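Side-chain contacts in hypothetical protein (Pseudomonas aeruginosa, PDB 1U69), which is of unknown function but belongs to the PhnB-like branch of the glyoxalase superfamily and has been proposed as a potential drug-resistance protein: residues Thr22-Thr27 against Val54-Met59; Cys107-Asp112 against Ser117-Pro122. One frame throughout, in Å; residues are numbered along the deposited sequence.

In the fold
Both contacts are buried, and their centres lie about 17 Å apart in two halves of the chain that each carry a four-stranded mixed sheet in the order 1-4-3-2. Contact 1 sets helix 17-27 against strand 51-58 of the first sheet and has no hydrogen bond across it, only apolar and aromatic packing over 123 Å². Contact 2 is a hairpin of the second sheet, burying 499 Å² with backbone bonds and an indole-carboxylate bond. No secondary-structure element is common to the two. They nevertheless meet: Tyr24 OH of contact 1 lies 2.6 Å from Asp112 OD2 of contact 2, a probable hydrogen bond, and the Tyr24 and Trp118 rings pack edge-to-face.

Contact 1: Thr22-Thr27 against Val54-Met59; sequences TFYAET and VEFRVM
Tyr24 reaches from helix 17-27 to Phe56 and Val58 on strand 51-58, packing a helix on the first four-stranded mixed sheet of this glyoxalase-superfamily protein. The contact is apolar: no hydrogen bond crosses it, and the shortest approach is 3.5 Å, from Tyr24 CD2 to Phe56 CE1. Phe56 and Val58, two apart on the strand, both direct their CB toward the helix. In Phe56, chi1 of 67° sets CG between the backbone N and the carbonyl carbon, and the far end of the ring, CE1 and CZ, comes against CD2 and CE2 of the tyrosine. The two ring planes make 44° with centroids 5.6 Å apart, an oblique pairing that is neither a stack nor a T-shape, although Phe56 CE1 itself lies at the edge of the tyrosine ring. Tyr24 CG is turned away from its own carbonyl carbon (chi1 -58°); beyond CD2 and CE2 the phenol runs away from Phe56, and its hydroxyl bonds to Asp112 and Tyr13. At the root of the side chain, Tyr24 CB rests 3.8 Å from Val58 CG1, a methyl that also lies in plane at the edge of the Phe56 ring.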
loop_
_atom_site.group_PDB
_atom_site.type_symbol
_atom_site.label_atom_id
_atom_site.label_comp_id
_atom_site.label_asym_id
_atom_site.label_seq_id
_atom_site.Cartn_x
_atom_site.Cartn_y
_atom_site.Cartn_z
ATOM N N THR A 22 -18.677 8.178 -8.419
ATOM C CA THR A 22 -19.479 8.693 -7.326
ATOM C C THR A 22 -20.041 7.535 -6.508
ATOM O O THR A 22 -20.035 7.570 -5.283
ATOM C CB THR A 22 -20.616 9.560 -7.870
ATOM O OG1 THR A 22 -20.063 10.699 -8.543
ATOM C CG2 THR A 22 -21.436 10.139 -6.734
ATOM N N PHE A 23 -20.547 6.515 -7.194
ATOM C CA PHE A 23 -21.047 5.315 -6.525
ATOM C C PHE A 23 -19.958 4.633 -5.699
ATOM O O PHE A 23 -20.200 4.226 -4.569
ATOM C CB PHE A 23 -21.626 4.330 -7.560
ATOM C CG PHE A 23 -22.017 2.985 -6.981
ATOM C CD1 PHE A 23 -23.155 2.846 -6.224
ATOM C CD2 PHE A 23 -21.227 1.869 -7.190
ATOM C CE1 PHE A 23 -23.495 1.609 -5.681
ATOM C CE2 PHE A 23 -21.571 0.630 -6.652
ATOM C CZ PHE A 23 -22.704 0.512 -5.901
ATOM N N TYR A 24 -18.764 4.487 -6.261
ATOM C CA TYR A 24 -17.711 3.804 -5.533
ATOM C C TYR A 24 -17.361 4.617 -4.286
ATOM O O TYR A 24 -17.120 4.063 -3.223
ATOM C CB TYR A 24 -16.461 3.615 -6.392
ATOM C CG TYR A 24 -16.628 2.851 -7.691
ATOM C CD1 TYR A 24 -17.535 1.794 -7.824
ATOM C CD2 TYR A 24 -15.848 3.175 -8.793
ATOM C CE1 TYR A 24 -17.660 1.097 -9.026
ATOM C CE2 TYR A 24 -15.952 2.473 -9.986
ATOM C CZ TYR A 24 -16.874 1.446 -10.106
ATOM O OH TYR A 24 -16.966 0.757 -11.296
ATOM N N ALA A 25 -17.362 5.934 -4.421
ATOM C CA ALA A 25 -16.943 6.809 -3.330
ATOM C C ALA A 25 -17.901 6.747 -2.136
ATOM O O ALA A 25 -17.483 6.892 -0.978
ATOM C CB ALA A 25 -16.777 8.240 -3.832
ATOM N N GLU A 26 -19.175 6.506 -2.415
ATOM C CA GLU A 26 -20.165 6.448 -1.353
ATOM C C GLU A 26 -20.344 5.019 -0.833
ATOM O O GLU A 26 -20.930 4.818 0.224
ATOM C CB GLU A 26 -21.485 7.069 -1.805
ATOM C CG GLU A 26 -22.168 6.354 -2.945
ATOM C CD GLU A 26 -23.195 7.216 -3.670
ATOM O OE1 GLU A 26 -23.373 8.401 -3.307
ATOM O OE2 GLU A 26 -23.810 6.690 -4.614
ATOM N N THR A 27 -19.794 4.044 -1.555
ATOM C CA THR A 27 -19.950 2.627 -1.226
ATOM C C THR A 27 -18.789 2.093 -0.412
ATOM O O THR A 27 -18.984 1.481 0.613
ATOM C CB THR A 27 -20.086 1.802 -2.518
ATOM O OG1 THR A 27 -21.340 2.107 -3.150
ATOM C CG2 THR A 27 -20.168 0.301 -2.228
ATOM N N VAL A 54 -12.566 11.014 -15.177
ATOM C CA VAL A 54 -12.807 11.315 -13.770
ATOM C C VAL A 54 -11.700 10.644 -12.961
ATOM O O VAL A 54 -11.517 9.427 -13.048
ATOM C CB VAL A 54 -14.160 10.764 -13.302
ATOM C CG1 VAL A 54 -14.374 11.099 -11.839
ATOM C CG2 VAL A 54 -15.326 11.290 -14.173
ATOM N N GLU A 55 -10.956 11.433 -12.200
ATOM C CA GLU A 55 -9.974 10.882 -11.270
ATOM C C GLU A 55 -10.692 10.503 -9.990
ATOM O O GLU A 55 -11.493 11.266 -9.474
ATOM C CB GLU A 55 -8.859 11.882 -10.971
ATOM C CG GLU A 55 -8.024 12.321 -12.164
ATOM C CD GLU A 55 -6.989 13.364 -11.768
ATOM O OE1 GLU A 55 -6.281 13.153 -10.760
ATOM O OE2 GLU A 55 -6.901 14.400 -12.428
ATOM N N PHE A 56 -10.423 9.303 -9.485
ATOM C CA PHE A 56 -10.978 8.872 -8.210
ATOM C C PHE A 56 -10.035 7.909 -7.522
ATOM O O PHE A 56 -9.069 7.473 -8.126
ATOM C CB PHE A 56 -12.392 8.289 -8.377
ATOM C CG PHE A 56 -12.471 6.974 -9.150
ATOM C CD1 PHE A 56 -12.540 5.756 -8.482
ATOM C CD2 PHE A 56 -12.556 6.967 -10.540
ATOM C CE1 PHE A 56 -12.648 4.558 -9.197
ATOM C CE2 PHE A 56 -12.699 5.775 -11.235
ATOM C CZ PHE A 56 -12.738 4.584 -10.560
ATOM N N ARG A 57 -10.268 7.653 -6.240
ATOM C CA ARG A 57 -9.428 6.732 -5.482
ATOM C C ARG A 57 -10.315 5.743 -4.794
ATOM O O ARG A 57 -11.322 6.135 -4.197
ATOM C CB ARG A 57 -8.588 7.483 -4.442
ATOM C CG ARG A 57 -7.524 6.636 -3.740
ATOM C CD ARG A 57 -6.739 7.402 -2.691
ATOM N NE ARG A 57 -7.665 8.285 -2.005
ATOM C CZ ARG A 57 -7.713 9.612 -2.149
ATOM N NH1 ARG A 57 -6.828 10.274 -2.902
ATOM N NH2 ARG A 57 -8.628 10.294 -1.495
ATOM N N VAL A 58 -9.974 4.458 -4.871
ATOM C CA VAL A 58 -10.709 3.443 -4.118
ATOM C C VAL A 58 -9.787 2.635 -3.217
ATOM O O VAL A 58 -8.976 1.869 -3.689
ATOM C CB VAL A 58 -11.551 2.476 -5.024
ATOM C CG1 VAL A 58 -12.745 3.202 -5.567
ATOM C CG2 VAL A 58 -10.750 1.892 -6.165
HETATM N N MSE A 59 -9.887 2.861 -1.914
HETATM C CA MSE A 59 -9.147 2.075 -0.931
HETATM C C MSE A 59 -7.645 1.977 -1.257
HETATM O O MSE A 59 -7.067 0.888 -1.238
HETATM C CB MSE A 59 -9.777 0.685 -0.813
HETATM C CG MSE A 59 -11.168 0.720 -0.207
HETATM SE SE MSE A 59 -12.108 -0.959 -0.387
HETATM C CE MSE A 59 -12.600 -0.902 -2.313
#

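Contact 2: Cys107-Asp112 against Ser117-Pro122; sequences CGWCRD and SWQITP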
loop_
_atom_site.group_PDB
_atom_site.type_symbol
_atom_site.label_atom_id
_atom_site.label_comp_id
_atom_site.label_asym_id
_atom_site.label_seq_id
_atom_site.Cartn_x
_atom_site.Cartn_y
_atom_site.Cartn_z
ATOM N N CYS A 107 -17.439 -17.653 -5.592
ATOM C CA CYS A 107 -16.230 -17.592 -4.769
ATOM C C CYS A 107 -15.817 -16.166 -4.410
ATOM O O CYS A 107 -14.635 -15.827 -4.452
ATOM C CB CYS A 107 -15.061 -18.271 -5.470
ATOM S SG CYS A 107 -15.425 -19.949 -6.023
ATOM N N GLY A 108 -16.799 -15.335 -4.087
ATOM C CA GLY A 108 -16.534 -13.951 -3.709
ATOM C C GLY A 108 -16.510 -12.973 -4.867
ATOM O O GLY A 108 -16.466 -11.767 -4.654
ATOM N N TRP A 109 -16.544 -13.478 -6.096
ATOM C CA TRP A 109 -16.636 -12.631 -7.277
ATOM C C TRP A 109 -18.056 -12.125 -7.501
ATOM O O TRP A 109 -19.036 -12.867 -7.352
ATOM C CB TRP A 109 -16.194 -13.402 -8.516
ATOM C CG TRP A 109 -14.722 -13.790 -8.556
ATOM C CD1 TRP A 109 -14.060 -14.654 -7.730
ATOM C CD2 TRP A 109 -13.763 -13.346 -9.519
ATOM N NE1 TRP A 109 -12.741 -14.765 -8.113
ATOM C CE2 TRP A 109 -12.533 -13.969 -9.211
ATOM C CE3 TRP A 109 -13.817 -12.467 -10.615
ATOM C CZ2 TRP A 109 -11.369 -13.740 -9.961
ATOM C CZ3 TRP A 109 -12.657 -12.248 -11.363
ATOM C CH2 TRP A 109 -11.459 -12.885 -11.025
ATOM N N CYS A 110 -18.149 -10.870 -7.914
ATOM C CA CYS A 110 -19.382 -10.256 -8.359
ATOM C C CYS A 110 -19.037 -9.179 -9.396
ATOM O O CYS A 110 -17.861 -8.992 -9.758
ATOM C CB CYS A 110 -20.142 -9.686 -7.160
ATOM S SG CYS A 110 -19.234 -8.423 -6.243
ATOM N N ARG A 111 -20.058 -8.532 -9.933
ATOM C CA ARG A 111 -19.901 -7.575 -11.009
ATOM C C ARG A 111 -20.754 -6.355 -10.737
ATOM O O ARG A 111 -21.892 -6.478 -10.287
ATOM C CB ARG A 111 -20.314 -8.215 -12.335
ATOM C CG ARG A 111 -19.475 -9.400 -12.697
ATOM C CD ARG A 111 -19.168 -9.523 -14.169
ATOM N NE ARG A 111 -20.387 -9.768 -14.914
ATOM C CZ ARG A 111 -20.730 -10.925 -15.468
ATOM N NH1 ARG A 111 -19.928 -11.994 -15.395
ATOM N NH2 ARG A 111 -21.890 -11.007 -16.100
ATOM N N ASP A 112 -20.216 -5.173 -11.020
ATOM C CA ASP A 112 -20.989 -3.949 -10.820
ATOM C C ASP A 112 -21.837 -3.598 -12.049
ATOM O O ASP A 112 -21.827 -4.290 -13.071
ATOM C CB ASP A 112 -20.125 -2.775 -10.321
ATOM C CG ASP A 112 -19.146 -2.228 -11.349
ATOM O OD1 ASP A 112 -19.366 -2.384 -12.571
ATOM O OD2 ASP A 112 -18.139 -1.547 -10.971
ATOM N N SER A 117 -15.522 -6.350 -12.599
ATOM C CA SER A 117 -15.486 -7.437 -11.633
ATOM C C SER A 117 -14.863 -7.005 -10.304
ATOM O O SER A 117 -13.803 -6.381 -10.269
ATOM C CB SER A 117 -14.690 -8.628 -12.179
ATOM O OG SER A 117 -15.422 -9.354 -13.174
ATOM N N TRP A 118 -15.538 -7.343 -9.215
ATOM C CA TRP A 118 -15.037 -7.152 -7.861
ATOM C C TRP A 118 -15.000 -8.504 -7.176
ATOM O O TRP A 118 -15.849 -9.342 -7.445
ATOM C CB TRP A 118 -15.976 -6.224 -7.075
ATOM C CG TRP A 118 -16.032 -4.846 -7.615
ATOM C CD1 TRP A 118 -16.757 -4.420 -8.686
ATOM C CD2 TRP A 118 -15.314 -3.707 -7.138
ATOM N NE1 TRP A 118 -16.542 -3.079 -8.899
ATOM C CE2 TRP A 118 -15.660 -2.617 -7.963
ATOM C CE3 TRP A 118 -14.415 -3.492 -6.086
ATOM C CZ2 TRP A 118 -15.146 -1.338 -7.774
ATOM C CZ3 TRP A 118 -13.896 -2.216 -5.907
ATOM C CH2 TRP A 118 -14.258 -1.160 -6.752
ATOM N N GLN A 119 -14.010 -8.710 -6.310
ATOM C CA GLN A 119 -13.972 -9.846 -5.397
ATOM C C GLN A 119 -14.060 -9.292 -3.978
ATOM O O GLN A 119 -13.273 -8.434 -3.598
ATOM C CB GLN A 119 -12.673 -10.631 -5.539
ATOM C CG GLN A 119 -12.457 -11.287 -6.890
ATOM C CD GLN A 119 -11.090 -11.925 -6.944
ATOM O OE1 GLN A 119 -10.798 -12.801 -6.127
ATOM N NE2 GLN A 119 -10.236 -11.481 -7.873
ATOM N N ILE A 120 -15.044 -9.751 -3.209
ATOM C CA ILE A 120 -15.174 -9.382 -1.820
ATOM C C ILE A 120 -14.688 -10.596 -1.041
ATOM O O ILE A 120 -15.397 -11.592 -0.912
ATOM C CB ILE A 120 -16.632 -9.003 -1.459
ATOM C CG1 ILE A 120 -17.198 -7.958 -2.449
ATOM C CG2 ILE A 120 -16.693 -8.523 -0.018
ATOM C CD1 ILE A 120 -16.392 -6.721 -2.623
ATOM N N THR A 121 -13.431 -10.512 -0.610
ATOM C CA THR A 121 -12.641 -11.665 -0.178
ATOM C C THR A 121 -12.186 -11.507 1.268
ATOM O O THR A 121 -11.248 -10.774 1.552
ATOM C CB THR A 121 -11.402 -11.804 -1.085
ATOM O OG1 THR A 121 -11.812 -11.875 -2.453
ATOM C CG2 THR A 121 -10.654 -13.112 -0.828
ATOM N N PRO A 122 -12.842 -12.191 2.195
ATOM C CA PRO A 122 -12.409 -12.130 3.593
ATOM C C PRO A 122 -10.928 -12.483 3.752
ATOM O O PRO A 122 -10.463 -13.427 3.123
ATOM C CB PRO A 122 -13.311 -13.165 4.264
ATOM C CG PRO A 122 -14.524 -13.167 3.434
ATOM C CD PRO A 122 -14.040 -13.026 2.019
HETATM O O HOH W 1 -12.355 -14.068 -4.000
HETATM O O HOH W 2 -16.830 -10.890 -11.546
#
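Trp109 and Gln119 face each other across the antiparallel hairpin of strands 109-111 and 117-122, part of the second four-stranded sheet of this glyoxalase-superfamily fold. They form a non-hydrogen-bonded pair with their CA atoms 4.3 Å apart. Beyond them, Cys110 and Trp118 make the hydrogen-bonded pair, joined by Cys110 N to Trp118 O (2.8 Å) and by Trp118 N to Cys110 O.

Gln119 can be followed outward. Its CB lies near Gly108 O, the acceptor for Ile120 N. The first torsion places CG beside the backbone N and over the indole of Trp109, where it sits 3.5 Å from the centroid of the five-membered ring, almost on the ring normal, a CH-pi contact. The chain stays extended beyond CG, which carries CD on to Trp109 CE2 at 3.4 Å. The amide then lies flat over the same indole, its plane 7° from that of the ring, with one end near NE1 and the other near CZ2; this stacking does not depend on which end is oxygen.

Ser117, on the same face of the sheet as Trp109 and Gln119, shares a water with Cys110 O, at 2.6 Å from Ser117 OG. The other face carries Cys110, whose SG packs against Trp118 CB and Ile120 CG1 and, with Ile120, meets helix 87-99; the Trp118 ring stacks on Phe28. Asp112 OD1 accepts the backbone N-H groups of Trp114 and Ile116, which positions the carboxylate, and OD2, which Tyr24 also uses, takes the indole N-H. The nearly straight bond from Trp118 NE1 to Asp112 OD2 (3.0 Å, 170° at the hydrogen) leaves in the indole plane but meets the oxygen from above the carboxylate, 46° out of its plane.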